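Local coordinates for uncharacterized protein (Bacteroides eggerthii DSM 20697, PDB 4ECO) that is of unknown function but, being built from leucine-rich repeats, probably binds other proteins, at residues K45-Q50 and L86-F91; R204-R209 and D246-L251; C282-S287 and I312-L317; L382-N387 and S405-S410; S575-K580 and N597-I602. All blocks are in the same frame, centred on the assembly; numbering follows the deposited sequence.

Contact 1 (K45-Q50 and L86-F91)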
# COMPACT_ATOMS: atom_id res chain seq x y z
N LYS A 45 27.14 1.12 -26.64
CA LYS A 45 27.84 2.38 -26.94
C LYS A 45 26.88 3.57 -26.80
O LYS A 45 27.34 4.70 -26.58
CB LYS A 45 28.48 2.35 -28.34
CG LYS A 45 27.51 1.97 -29.46
CD LYS A 45 28.02 2.35 -30.85
CE LYS A 45 26.97 2.15 -31.92
NZ LYS A 45 27.44 2.61 -33.26
N ASN A 46 25.55 3.31 -26.86
CA ASN A 46 24.55 4.37 -26.78
C ASN A 46 23.79 4.39 -25.45
O ASN A 46 22.84 5.18 -25.30
CB ASN A 46 23.59 4.29 -27.95
CG ASN A 46 24.28 4.62 -29.26
OD1 ASN A 46 24.34 3.80 -30.18
ND2 ASN A 46 24.91 5.79 -29.34
N TRP A 47 24.26 3.62 -24.46
CA TRP A 47 23.73 3.62 -23.10
C TRP A 47 23.98 4.95 -22.41
O TRP A 47 25.05 5.55 -22.61
CB TRP A 47 24.43 2.53 -22.27
CG TRP A 47 24.03 1.11 -22.52
CD1 TRP A 47 23.21 0.64 -23.50
CD2 TRP A 47 24.47 -0.03 -21.78
NE1 TRP A 47 23.10 -0.73 -23.40
CE2 TRP A 47 23.87 -1.17 -22.36
CE3 TRP A 47 25.32 -0.21 -20.67
CZ2 TRP A 47 24.10 -2.47 -21.88
CZ3 TRP A 47 25.52 -1.49 -20.18
CH2 TRP A 47 24.94 -2.60 -20.80
N SER A 48 23.03 5.42 -21.59
CA SER A 48 23.23 6.64 -20.80
C SER A 48 22.38 6.51 -19.55
O SER A 48 21.16 6.48 -19.66
CB SER A 48 22.90 7.91 -21.60
OG SER A 48 23.51 9.05 -21.01
N GLN A 49 23.04 6.37 -18.37
CA GLN A 49 22.36 6.12 -17.09
C GLN A 49 21.57 7.34 -16.54
O GLN A 49 21.94 8.51 -16.78
CB GLN A 49 23.34 5.62 -16.02
CG GLN A 49 22.65 4.91 -14.85
CD GLN A 49 23.31 3.62 -14.43
OE1 GLN A 49 24.48 3.57 -14.01
NE2 GLN A 49 22.53 2.55 -14.49
N GLN A 50 20.46 7.01 -15.79
CA GLN A 50 19.50 7.92 -15.13
C GLN A 50 20.11 8.53 -13.77
O GLN A 50 20.59 9.67 -13.81
CB GLN A 50 18.11 7.21 -14.89
CG GLN A 50 18.10 5.87 -14.11
CD GLN A 50 16.72 5.30 -13.77
OE1 GLN A 50 15.83 5.11 -14.62
NE2 GLN A 50 16.55 4.91 -12.51
N LEU A 86 24.66 -8.46 -12.02
CA LEU A 86 24.61 -7.69 -13.27
C LEU A 86 23.27 -6.98 -13.36
O LEU A 86 22.21 -7.62 -13.36
CB LEU A 86 24.86 -8.63 -14.48
CG LEU A 86 24.45 -8.19 -15.89
CD1 LEU A 86 25.03 -6.85 -16.24
CD2 LEU A 86 24.93 -9.18 -16.93
N SER A 87 23.33 -5.64 -13.43
CA SER A 87 22.11 -4.84 -13.52
C SER A 87 22.18 -3.86 -14.69
O SER A 87 23.12 -3.07 -14.80
CB SER A 87 21.87 -4.08 -12.22
OG SER A 87 20.72 -3.26 -12.34
N LEU A 88 21.16 -3.90 -15.55
CA LEU A 88 21.09 -2.99 -16.68
C LEU A 88 20.22 -1.82 -16.35
O LEU A 88 19.98 -0.98 -17.23
CB LEU A 88 20.53 -3.69 -17.91
CG LEU A 88 21.28 -4.87 -18.46
CD1 LEU A 88 20.48 -5.47 -19.58
CD2 LEU A 88 22.70 -4.51 -18.87
N GLU A 89 19.71 -1.76 -15.09
CA GLU A 89 18.81 -0.70 -14.63
C GLU A 89 19.30 0.70 -15.02
O GLU A 89 20.47 1.02 -14.79
CB GLU A 89 18.65 -0.75 -13.10
CG GLU A 89 17.70 -1.80 -12.57
CD GLU A 89 17.74 -1.84 -11.06
OE1 GLU A 89 18.86 -1.98 -10.49
OE2 GLU A 89 16.66 -1.69 -10.44
N GLY A 90 18.41 1.48 -15.66
CA GLY A 90 18.64 2.86 -16.08
C GLY A 90 19.54 3.12 -17.26
O GLY A 90 19.67 4.27 -17.69
N PHE A 91 20.14 2.07 -17.84
CA PHE A 91 21.07 2.24 -18.95
C PHE A 91 20.37 2.51 -20.27
O PHE A 91 20.96 3.14 -21.16
CB PHE A 91 22.00 1.02 -19.10
CG PHE A 91 23.15 1.01 -18.13
CD1 PHE A 91 24.06 2.07 -18.08
CD2 PHE A 91 23.36 -0.08 -17.29
CE1 PHE A 91 25.15 2.04 -17.20
CE2 PHE A 91 24.46 -0.11 -16.41
CZ PHE A 91 25.34 0.94 -16.38
O HOH W 1 22.60 -0.34 -13.52

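Contact 2 (R204-R209 and D246-L251)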
# COMPACT_ATOMS: atom_id res chain seq x y z
N ARG A 204 21.27 -21.81 -17.45
CA ARG A 204 22.61 -22.24 -17.11
C ARG A 204 23.04 -21.61 -15.78
O ARG A 204 23.86 -22.20 -15.07
CB ARG A 204 23.60 -21.90 -18.23
CG ARG A 204 24.87 -22.74 -18.18
CD ARG A 204 25.59 -22.66 -19.50
NE ARG A 204 26.81 -23.46 -19.54
CZ ARG A 204 28.02 -23.00 -19.24
NH1 ARG A 204 28.19 -21.74 -18.86
NH2 ARG A 204 29.08 -23.79 -19.32
N LEU A 205 22.47 -20.44 -15.43
CA LEU A 205 22.80 -19.70 -14.20
C LEU A 205 22.09 -20.34 -13.01
O LEU A 205 21.15 -19.77 -12.44
CB LEU A 205 22.43 -18.20 -14.36
CG LEU A 205 22.74 -17.55 -15.72
CD1 LEU A 205 22.14 -16.17 -15.81
CD2 LEU A 205 24.23 -17.54 -16.03
N THR A 206 22.56 -21.53 -12.63
CA THR A 206 21.96 -22.34 -11.56
C THR A 206 22.16 -21.71 -10.17
O THR A 206 21.56 -22.20 -9.21
CB THR A 206 22.52 -23.79 -11.57
OG1 THR A 206 23.94 -23.77 -11.35
CG2 THR A 206 22.21 -24.53 -12.88
N LYS A 207 22.96 -20.62 -10.05
CA LYS A 207 23.20 -19.95 -8.76
C LYS A 207 22.33 -18.68 -8.62
O LYS A 207 22.35 -18.06 -7.55
CB LYS A 207 24.70 -19.62 -8.58
CG LYS A 207 25.59 -20.85 -8.58
CD LYS A 207 26.95 -20.59 -7.99
CE LYS A 207 27.78 -21.84 -8.11
NZ LYS A 207 29.02 -21.77 -7.29
N LEU A 208 21.55 -18.33 -9.68
CA LEU A 208 20.68 -17.16 -9.74
C LEU A 208 19.66 -17.17 -8.61
O LEU A 208 18.99 -18.17 -8.40
CB LEU A 208 19.96 -17.08 -11.11
CG LEU A 208 19.48 -15.70 -11.59
CD1 LEU A 208 20.64 -14.70 -11.72
CD2 LEU A 208 18.74 -15.81 -12.91
N ARG A 209 19.62 -16.09 -7.83
CA ARG A 209 18.72 -15.90 -6.69
C ARG A 209 17.60 -14.91 -7.02
O ARG A 209 16.44 -15.14 -6.67
CB ARG A 209 19.50 -15.39 -5.49
CG ARG A 209 20.65 -16.27 -5.10
CD ARG A 209 21.28 -15.70 -3.87
NE ARG A 209 22.47 -16.44 -3.47
CZ ARG A 209 22.45 -17.51 -2.69
NH1 ARG A 209 21.30 -17.99 -2.24
NH2 ARG A 209 23.59 -18.12 -2.37
N ASP A 246 14.39 -26.56 -13.61
CA ASP A 246 14.39 -27.25 -12.33
C ASP A 246 15.72 -27.10 -11.58
O ASP A 246 15.72 -27.15 -10.36
CB ASP A 246 14.08 -28.74 -12.51
CG ASP A 246 13.78 -29.45 -11.19
OD1 ASP A 246 12.78 -29.07 -10.52
OD2 ASP A 246 14.54 -30.39 -10.82
N ASN A 247 16.82 -26.84 -12.30
CA ASN A 247 18.16 -26.69 -11.71
C ASN A 247 18.38 -25.32 -11.05
O ASN A 247 19.32 -25.19 -10.26
CB ASN A 247 19.22 -26.93 -12.78
CG ASN A 247 19.18 -28.33 -13.34
OD1 ASN A 247 19.24 -28.51 -14.55
ND2 ASN A 247 19.03 -29.34 -12.48
N LEU A 248 17.51 -24.32 -11.31
CA LEU A 248 17.59 -23.01 -10.68
C LEU A 248 16.86 -23.06 -9.32
O LEU A 248 15.77 -22.49 -9.10
CB LEU A 248 17.03 -21.92 -11.62
CG LEU A 248 18.07 -21.26 -12.55
CD1 LEU A 248 18.69 -22.27 -13.54
CD2 LEU A 248 17.45 -20.11 -13.29
N LYS A 249 17.49 -23.80 -8.41
CA LYS A 249 17.03 -24.10 -7.06
C LYS A 249 17.08 -22.89 -6.10
O LYS A 249 16.39 -22.89 -5.09
CB LYS A 249 17.89 -25.23 -6.49
CG LYS A 249 17.86 -26.57 -7.26
CD LYS A 249 16.56 -27.36 -7.12
CE LYS A 249 16.62 -28.67 -7.87
NZ LYS A 249 15.25 -29.24 -8.06
N ASP A 250 17.90 -21.87 -6.42
CA ASP A 250 18.09 -20.69 -5.57
C ASP A 250 17.29 -19.46 -6.05
O ASP A 250 17.28 -18.45 -5.34
CB ASP A 250 19.58 -20.33 -5.52
CG ASP A 250 20.45 -21.24 -4.65
OD1 ASP A 250 19.88 -22.11 -3.92
OD2 ASP A 250 21.70 -21.06 -4.67
N LEU A 251 16.62 -19.55 -7.22
CA LEU A 251 15.86 -18.43 -7.78
C LEU A 251 14.54 -18.28 -7.03
O LEU A 251 13.60 -19.01 -7.30
CB LEU A 251 15.66 -18.62 -9.30
CG LEU A 251 15.04 -17.43 -10.06
CD1 LEU A 251 15.79 -16.14 -9.83
CD2 LEU A 251 14.97 -17.72 -11.52
O HOH W 2 18.91 -20.88 -8.81

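Contact 3 (C282-S287 and I312-L317)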
# COMPACT_ATOMS: atom_id res chain seq x y z
N CYS A 282 1.51 -4.23 -13.63
CA CYS A 282 1.45 -3.34 -14.81
C CYS A 282 1.46 -4.07 -16.13
O CYS A 282 1.79 -3.43 -17.13
CB CYS A 282 2.55 -2.28 -14.82
SG CYS A 282 2.49 -1.11 -13.45
N ASN A 283 1.07 -5.34 -16.18
CA ASN A 283 1.04 -6.02 -17.48
C ASN A 283 -0.40 -5.98 -18.02
O ASN A 283 -1.10 -7.00 -18.05
CB ASN A 283 1.59 -7.41 -17.37
CG ASN A 283 3.03 -7.44 -16.95
OD1 ASN A 283 3.89 -6.75 -17.53
ND2 ASN A 283 3.34 -8.26 -15.95
N ARG A 284 -0.85 -4.77 -18.41
CA ARG A 284 -2.20 -4.51 -18.86
C ARG A 284 -2.45 -4.88 -20.29
O ARG A 284 -3.59 -4.80 -20.74
CB ARG A 284 -2.57 -3.06 -18.63
CG ARG A 284 -3.31 -2.94 -17.31
CD ARG A 284 -3.59 -1.51 -16.93
NE ARG A 284 -4.28 -1.50 -15.65
CZ ARG A 284 -4.58 -0.41 -14.96
NH1 ARG A 284 -4.25 0.79 -15.43
NH2 ARG A 284 -5.20 -0.51 -13.79
N GLY A 285 -1.43 -5.42 -20.98
CA GLY A 285 -1.60 -5.98 -22.31
C GLY A 285 -2.24 -7.36 -22.21
O GLY A 285 -2.81 -7.86 -23.19
N ILE A 286 -2.13 -7.98 -21.02
CA ILE A 286 -2.65 -9.31 -20.69
C ILE A 286 -4.10 -9.19 -20.26
O ILE A 286 -4.40 -8.49 -19.29
CB ILE A 286 -1.82 -10.05 -19.58
CG1 ILE A 286 -0.28 -9.86 -19.75
CG2 ILE A 286 -2.23 -11.54 -19.47
CD1 ILE A 286 0.61 -10.50 -18.66
N SER A 287 -5.00 -9.92 -20.96
CA SER A 287 -6.43 -9.94 -20.63
C SER A 287 -6.66 -10.48 -19.21
O SER A 287 -5.84 -11.27 -18.71
CB SER A 287 -7.21 -10.78 -21.63
OG SER A 287 -7.04 -12.17 -21.41
N ILE A 312 0.41 -8.16 -7.98
CA ILE A 312 -0.30 -8.33 -9.24
C ILE A 312 -1.24 -7.11 -9.51
O ILE A 312 -2.18 -7.20 -10.32
CB ILE A 312 -1.04 -9.72 -9.29
CG1 ILE A 312 -1.51 -10.09 -10.71
CG2 ILE A 312 -2.13 -9.87 -8.22
CD1 ILE A 312 -1.49 -11.56 -11.04
N GLY A 313 -0.92 -5.97 -8.89
CA GLY A 313 -1.65 -4.72 -9.10
C GLY A 313 -1.48 -4.15 -10.50
O GLY A 313 -0.60 -4.59 -11.25
N TYR A 314 -2.31 -3.14 -10.86
CA TYR A 314 -2.30 -2.47 -12.17
C TYR A 314 -2.46 -3.51 -13.32
O TYR A 314 -1.70 -3.53 -14.28
CB TYR A 314 -1.04 -1.61 -12.37
CG TYR A 314 -0.92 -0.45 -11.40
CD1 TYR A 314 -1.51 0.78 -11.69
CD2 TYR A 314 -0.16 -0.56 -10.24
CE1 TYR A 314 -1.38 1.86 -10.82
CE2 TYR A 314 -0.05 0.51 -9.35
CZ TYR A 314 -0.64 1.73 -9.66
OH TYR A 314 -0.50 2.80 -8.82
N ASN A 315 -3.47 -4.36 -13.21
CA ASN A 315 -3.71 -5.39 -14.18
C ASN A 315 -5.20 -5.40 -14.54
O ASN A 315 -5.93 -4.49 -14.14
CB ASN A 315 -3.21 -6.74 -13.66
CG ASN A 315 -1.74 -6.96 -13.89
OD1 ASN A 315 -1.23 -6.83 -15.02
ND2 ASN A 315 -1.03 -7.39 -12.86
N ASN A 316 -5.65 -6.41 -15.33
CA ASN A 316 -7.02 -6.46 -15.79
C ASN A 316 -7.86 -7.60 -15.19
O ASN A 316 -8.95 -7.88 -15.72
CB ASN A 316 -7.02 -6.60 -17.31
CG ASN A 316 -6.31 -5.50 -18.04
OD1 ASN A 316 -6.56 -4.29 -17.87
ND2 ASN A 316 -5.42 -5.91 -18.92
N LEU A 317 -7.39 -8.24 -14.08
CA LEU A 317 -8.10 -9.36 -13.44
C LEU A 317 -9.55 -9.05 -13.13
O LEU A 317 -9.82 -8.03 -12.50
CB LEU A 317 -7.43 -9.76 -12.12
CG LEU A 317 -6.06 -10.38 -12.16
CD1 LEU A 317 -5.44 -10.38 -10.75
CD2 LEU A 317 -6.11 -11.78 -12.75
O HOH W 3 -3.52 -7.74 -16.68

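Contact 4 (L382-N387 and S405-S410)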
# COMPACT_ATOMS: atom_id res chain seq x y z
N LEU A 382 -4.50 -3.38 6.51
CA LEU A 382 -5.22 -4.04 5.41
C LEU A 382 -6.10 -3.06 4.70
O LEU A 382 -6.55 -2.08 5.32
CB LEU A 382 -6.08 -5.22 5.87
CG LEU A 382 -5.45 -6.32 6.70
CD1 LEU A 382 -6.53 -7.22 7.22
CD2 LEU A 382 -4.40 -7.09 5.89
N SER A 383 -6.37 -3.31 3.40
CA SER A 383 -7.24 -2.43 2.64
C SER A 383 -8.17 -3.15 1.67
O SER A 383 -7.75 -3.96 0.83
CB SER A 383 -6.43 -1.41 1.85
OG SER A 383 -7.34 -0.49 1.28
N PHE A 384 -9.46 -2.77 1.77
CA PHE A 384 -10.57 -3.20 0.94
C PHE A 384 -11.22 -1.95 0.36
O PHE A 384 -12.36 -2.00 -0.13
CB PHE A 384 -11.56 -4.02 1.76
CG PHE A 384 -10.97 -5.23 2.44
CD1 PHE A 384 -10.40 -5.13 3.71
CD2 PHE A 384 -11.01 -6.48 1.82
CE1 PHE A 384 -9.88 -6.25 4.35
CE2 PHE A 384 -10.49 -7.61 2.47
CZ PHE A 384 -9.95 -7.49 3.74
N ALA A 385 -10.51 -0.82 0.44
CA ALA A 385 -11.00 0.48 -0.01
C ALA A 385 -11.30 0.51 -1.53
O ALA A 385 -10.67 -0.21 -2.30
CB ALA A 385 -10.00 1.56 0.33
N HIS A 386 -12.26 1.37 -1.93
CA HIS A 386 -12.65 1.62 -3.32
C HIS A 386 -13.07 0.34 -4.00
O HIS A 386 -12.40 -0.16 -4.90
CB HIS A 386 -11.54 2.32 -4.10
CG HIS A 386 -11.25 3.69 -3.60
ND1 HIS A 386 -11.87 4.80 -4.14
CD2 HIS A 386 -10.41 4.09 -2.62
CE1 HIS A 386 -11.38 5.84 -3.49
NE2 HIS A 386 -10.50 5.47 -2.55
N ASN A 387 -14.19 -0.20 -3.55
CA ASN A 387 -14.86 -1.38 -4.09
C ASN A 387 -16.35 -1.15 -3.97
O ASN A 387 -16.79 -0.01 -3.78
CB ASN A 387 -14.41 -2.68 -3.39
CG ASN A 387 -13.04 -3.16 -3.75
OD1 ASN A 387 -12.82 -3.72 -4.82
ND2 ASN A 387 -12.09 -3.04 -2.84
N SER A 405 -3.12 -2.57 13.26
CA SER A 405 -3.05 -1.11 13.38
C SER A 405 -4.34 -0.46 12.86
O SER A 405 -5.03 0.20 13.64
CB SER A 405 -1.83 -0.55 12.65
OG SER A 405 -0.64 -0.59 13.43
N ALA A 406 -4.69 -0.66 11.56
CA ALA A 406 -5.86 -0.07 10.92
C ALA A 406 -6.37 -0.90 9.74
O ALA A 406 -5.57 -1.50 9.02
CB ALA A 406 -5.54 1.34 10.44
N ILE A 407 -7.68 -0.87 9.50
CA ILE A 407 -8.29 -1.56 8.37
C ILE A 407 -9.09 -0.53 7.56
O ILE A 407 -9.79 0.31 8.13
CB ILE A 407 -9.12 -2.78 8.83
CG1 ILE A 407 -9.48 -3.69 7.66
CG2 ILE A 407 -10.32 -2.42 9.72
CD1 ILE A 407 -9.62 -5.09 8.07
N ASP A 408 -8.91 -0.54 6.24
CA ASP A 408 -9.56 0.45 5.39
C ASP A 408 -10.69 -0.18 4.62
O ASP A 408 -10.47 -1.06 3.77
CB ASP A 408 -8.54 1.09 4.43
CG ASP A 408 -8.95 2.43 3.83
OD1 ASP A 408 -10.17 2.72 3.78
OD2 ASP A 408 -8.06 3.16 3.37
N PHE A 409 -11.93 0.26 4.94
CA PHE A 409 -13.15 -0.15 4.24
C PHE A 409 -13.81 1.06 3.55
O PHE A 409 -14.95 0.96 3.09
CB PHE A 409 -14.15 -0.82 5.18
CG PHE A 409 -13.74 -2.15 5.74
CD1 PHE A 409 -13.81 -3.30 4.97
CD2 PHE A 409 -13.38 -2.28 7.08
CE1 PHE A 409 -13.45 -4.54 5.49
CE2 PHE A 409 -13.02 -3.52 7.61
CZ PHE A 409 -13.04 -4.64 6.81
N SER A 410 -13.07 2.20 3.45
CA SER A 410 -13.59 3.44 2.84
C SER A 410 -13.93 3.26 1.34
O SER A 410 -13.36 2.40 0.65
CB SER A 410 -12.64 4.62 3.04
OG SER A 410 -11.48 4.61 2.23

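Contact 5 (S575-K580 and N597-I602)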
# COMPACT_ATOMS: atom_id res chain seq x y z
N SER A 575 -18.53 28.92 10.39
CA SER A 575 -19.53 28.81 9.33
C SER A 575 -20.84 28.22 9.89
O SER A 575 -21.37 27.23 9.39
CB SER A 575 -19.00 27.99 8.15
OG SER A 575 -19.78 28.19 6.99
N ASN A 576 -21.34 28.85 10.95
CA ASN A 576 -22.61 28.51 11.59
C ASN A 576 -23.39 29.81 11.76
O ASN A 576 -23.14 30.77 11.02
CB ASN A 576 -22.38 27.76 12.94
CG ASN A 576 -21.95 26.32 12.81
OD1 ASN A 576 -22.66 25.48 12.28
ND2 ASN A 576 -20.81 25.98 13.36
N ASP A 577 -24.28 29.87 12.76
CA ASP A 577 -25.02 31.08 13.06
C ASP A 577 -25.01 31.31 14.58
O ASP A 577 -26.04 31.66 15.17
CB ASP A 577 -26.44 30.99 12.50
CG ASP A 577 -27.19 32.30 12.41
OD1 ASP A 577 -26.55 33.37 12.64
OD2 ASP A 577 -28.40 32.27 12.10
N ILE A 578 -23.82 31.17 15.19
CA ILE A 578 -23.64 31.35 16.63
C ILE A 578 -23.96 32.81 16.97
O ILE A 578 -23.61 33.72 16.21
CB ILE A 578 -22.23 30.91 17.12
CG1 ILE A 578 -21.90 29.45 16.70
CG2 ILE A 578 -22.04 31.11 18.65
CD1 ILE A 578 -22.92 28.32 17.08
N ARG A 579 -24.70 33.00 18.07
CA ARG A 579 -25.16 34.29 18.55
C ARG A 579 -24.35 34.73 19.77
O ARG A 579 -23.15 34.94 19.64
CB ARG A 579 -26.67 34.23 18.86
CG ARG A 579 -27.55 33.67 17.75
CD ARG A 579 -27.51 34.50 16.49
NE ARG A 579 -28.35 33.91 15.45
CZ ARG A 579 -29.09 34.62 14.60
NH1 ARG A 579 -29.10 35.95 14.66
NH2 ARG A 579 -29.83 34.01 13.68
N LYS A 580 -24.99 34.88 20.93
CA LYS A 580 -24.35 35.38 22.14
C LYS A 580 -23.55 34.28 22.84
O LYS A 580 -24.08 33.19 23.14
CB LYS A 580 -25.40 36.02 23.09
CG LYS A 580 -24.91 36.55 24.46
CD LYS A 580 -24.09 37.84 24.41
CE LYS A 580 -24.01 38.54 25.76
NZ LYS A 580 -23.32 37.74 26.81
N ASN A 597 -19.57 33.64 11.27
CA ASN A 597 -20.64 33.58 12.28
C ASN A 597 -21.07 35.02 12.41
O ASN A 597 -20.65 35.72 13.34
CB ASN A 597 -20.15 32.94 13.59
CG ASN A 597 -20.20 31.43 13.62
OD1 ASN A 597 -21.26 30.83 13.66
ND2 ASN A 597 -19.04 30.80 13.71
N PRO A 598 -21.72 35.57 11.36
CA PRO A 598 -21.99 37.01 11.33
C PRO A 598 -22.81 37.58 12.50
O PRO A 598 -22.78 38.79 12.69
CB PRO A 598 -22.78 37.19 10.03
CG PRO A 598 -23.29 35.82 9.70
CD PRO A 598 -22.19 34.92 10.12
N ASN A 599 -23.52 36.75 13.27
CA ASN A 599 -24.33 37.31 14.36
C ASN A 599 -23.77 36.96 15.74
O ASN A 599 -24.50 37.09 16.73
CB ASN A 599 -25.77 36.84 14.23
CG ASN A 599 -26.38 37.23 12.90
OD1 ASN A 599 -26.42 38.41 12.53
ND2 ASN A 599 -26.78 36.24 12.12
N ILE A 600 -22.47 36.58 15.81
CA ILE A 600 -21.78 36.20 17.04
C ILE A 600 -21.54 37.46 17.90
O ILE A 600 -21.46 38.57 17.38
CB ILE A 600 -20.46 35.41 16.76
CG1 ILE A 600 -20.05 34.53 17.97
CG2 ILE A 600 -19.31 36.32 16.30
CD1 ILE A 600 -18.97 33.48 17.73
N SER A 601 -21.48 37.25 19.22
CA SER A 601 -21.17 38.24 20.25
C SER A 601 -20.30 37.51 21.27
O SER A 601 -20.82 36.71 22.06
CB SER A 601 -22.44 38.86 20.84
OG SER A 601 -22.14 40.02 21.59
N ILE A 602 -18.96 37.68 21.14
CA ILE A 602 -17.93 36.98 21.91
C ILE A 602 -16.89 37.98 22.49
O ILE A 602 -16.50 38.95 21.84
CB ILE A 602 -17.25 35.91 20.99
CG1 ILE A 602 -16.44 34.85 21.77
CG2 ILE A 602 -16.49 36.51 19.79
CD1 ILE A 602 -16.21 33.52 20.99
O HOH W 4 -24.08 34.07 13.50

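Contact 1 (K45-Q50 and L86-F91)
Phe91 O takes the backbone N-H of Ser48 at 3.1 Å (N to O), while Trp47 CA also sits against this oxygen at 3.4 Å. The phenyl ring of Phe91 is sandwiched between two side chains of 45-50. Over one face lies the six-membered ring of Trp47 in an offset stack, centroids 4.7 Å apart and planes 25° from parallel. Over the opposite face lies the Gln49 amide, its NE2 above the ring centre; the bend at chi2 (135°) puts Gln49 CD 3.7 Å from Phe91 CE1. NE2 also makes a weak bond to Glu89 O and gives a proton to water 1, which donates in turn to Ser87 O. These aromatics join the loop after helix 27-41 to the end of strand 83-87 at the N-terminal end of the leucine-rich repeats, where Trp39 and Trp60 meet Trp47 edge-to-face. Leu88 CD2 touches Trp47 CH2 at 3.5 Å. Within the type II turn from Leu88 to Phe91, Gly90 N is hydrogen-bonded to Glu117, a residue of the sodium site.

Contact 2 (R204-R209 and D246-L251)
Arg209 and Asp250 both hold CG anti to their own carbonyl carbon (chi1 -56° and -75°), and their side chains run side by side, pointing the same way. Carboxylate and guanidinium end up nearly parallel, 10° apart, with Asp250 OD2 over one guanidinium face, toward its rim. The resulting salt bridge is long, 3.9 Å from Arg209 NH1 to Asp250 OD2, and rests on charge alone because no N-H points at the oxygen; Arg209 NE is paired with Glu108. Leu208 and Leu251 also lie side by side, CG to CD1 4.1 Å. The two segments lead into strands 210-214 and 253-257, neighbouring parallel strands of the leucine-rich repeat solenoid; Leu205 and Leu248 each centre an inverse gamma turn, with Leu248 CG against Leu205 O at 3.4 Å. Water 2 joins the backbones, donating to Thr206 O at 3.0 Å and Leu208 O at 2.7 Å while accepting from Asp250 N at 2.8 Å. Thr206 CG2 lies 3.8 Å from Asn247 CB.

Contact 3 (C282-S287 and I312-L317)
Asn316 reaches across with one amide nitrogen: its ND2 donates to Arg284 O and to Ile286 O, each at 2.8 Å. Both oxygens lie close to the Asn316 amide plane, although the nitrogen stands above the plane of each carbonyl, and together the two bonds fix the rotation of the amide. The OD1 of the same residue faces Arg284 CG at 3.6 Å. Water 3 accepts from Asn316 N and sits 2.9 Å from O of Asn283, the first residue of the type I turn to Ile286. Farther up the segments, Cys282 N donates to Gly313 O at 3.2 Å, and Cys282 SG packs on Tyr314 CB at 3.7 Å, oblique to the ring. The extended Arg284 chain passes Tyr314 O and carries its guanidinium to where Asn315 O lies at the edge, in plane; its NH2 is bonded to Tyr339 O.

Asn315 adds a further direct contact, its OD1 taking a weak bond from Asn283 N. Moving outward, its ND2 holds Ile312 O at 2.8 Å and also Val280 O. Asn283 ND2 reaches Val256 O in the same manner, and Asn340 ND2 reaches Ile312 O, which makes the asparagine ladder of leucine-rich repeats. The segments follow the parallel strands 277-279 and 309-311, and Ser287 caps helix 288-300, whose Leu291 packs against Ile312, Asn315 and Leu317.

Contact 4 (L382-N387 and S405-S410)
Leu382 to His386 and Ala406 to Ser410 run parallel, 9° apart, paired Leu382 with Ile407 and Ser383 with Asp408, and stitched by Asp408 N to Leu382 O (3.0 Å), Phe384 N to Asp408 O (2.8 Å) and His386 N to Ser410 O (3.0 Å). On one face the aliphatic tips meet: Ile407 CD1 touches Leu382 CD1 at 3.8 Å and approaches the edge of the Phe384 ring. Phe384 and Phe409 lie side by side with planes 9° apart but slid, so overlap is slight and Phe384 CD1 meets Phe409 CE1 at 3.6 Å. The other face is polar. Asp408 CG stands anti to the backbone N (chi1 -160°), and its OD1 accepts from Ser410 OG on the syn lone pair and from Ser410 N, an Asx turn; Ala385 CB lies 3.6 Å from Asp408 OD1. Ser383 OG makes the matching ST turn with Ala385 N. These are consecutive leucine-rich repeats: strand 354-359 lies beside Leu382, strand 435-439 beside Ile407 and Asp408, and Ile407 touches Phe396.

Contact 5 (S575-K580 and N597-I602)
Asp577 OD1 accepts on its syn lone pair from Asn599 ND2 at 2.9 Å, nearly straight, and lies in the plane of the Asn599 amide. Asn597 OD1 receives Ile578 N at 3.0 Å and, weakly, Asn576 N, so this one oxygen takes two backbone N-H groups, two residues apart. Asn597 ND2 is bonded to Ile594 O and Ile573 O. Water 4 bridges the segments: it donates to Asp577 OD1 and, at 2.8 Å, to Ile578 O, and accepts from Asn599 N at 2.7 Å. Asp577 also forms a salt bridge within its segment, OD2 to Arg579 NH2 at 2.8 Å.

The guanidinium of Arg579 lies nearly parallel to the Asn599 amide, 16° apart, with Asn599 ND2 above one face, 3.5 Å from Arg579 NH1; Asp577 OD1 lies over the same face. ND2 and NH1 are both donors, so they stack without bonding. The bend at chi2 (-62°) lays Arg579 CD against Asn599 CB. Asn576 and Asn597 occupy equivalent places in successive leucine-rich repeats, each sending ND2 to Ile573 O, as in an asparagine ladder, close to the C-terminal end of the solenoid. Toward the interior, Ile578 CG2 and Ile600 CD1 meet at 4.0 Å. At the far end Ser601 N donates to Arg579 O at 2.9 Å, where Ser601 begins to pair with Lys580, and Ser601 OG turns to Asp625.

The five contacts follow one another along the chain and sample the leucine-rich repeat solenoid from one end to the other. None touches another; contacts 1 and 2 come closest, about 7 Å between nearest atoms, with centres 25 Å apart. Contact 3 lies 22 Å from contact 4 between centres, and contacts 4 and 5 are 39 Å apart between centres. Contacts 2 and 5, 74 Å apart between centres, stand on opposite sides of the chain's centre. Contacts 3 and 5 each contain ladder asparagines, and Asn387 plays that part beside contact 4, whereas contact 1 relies on stacked aromatics. The sodium ion belongs to contact 1, beside Gly90, with Glu117 and Ser192 at its site.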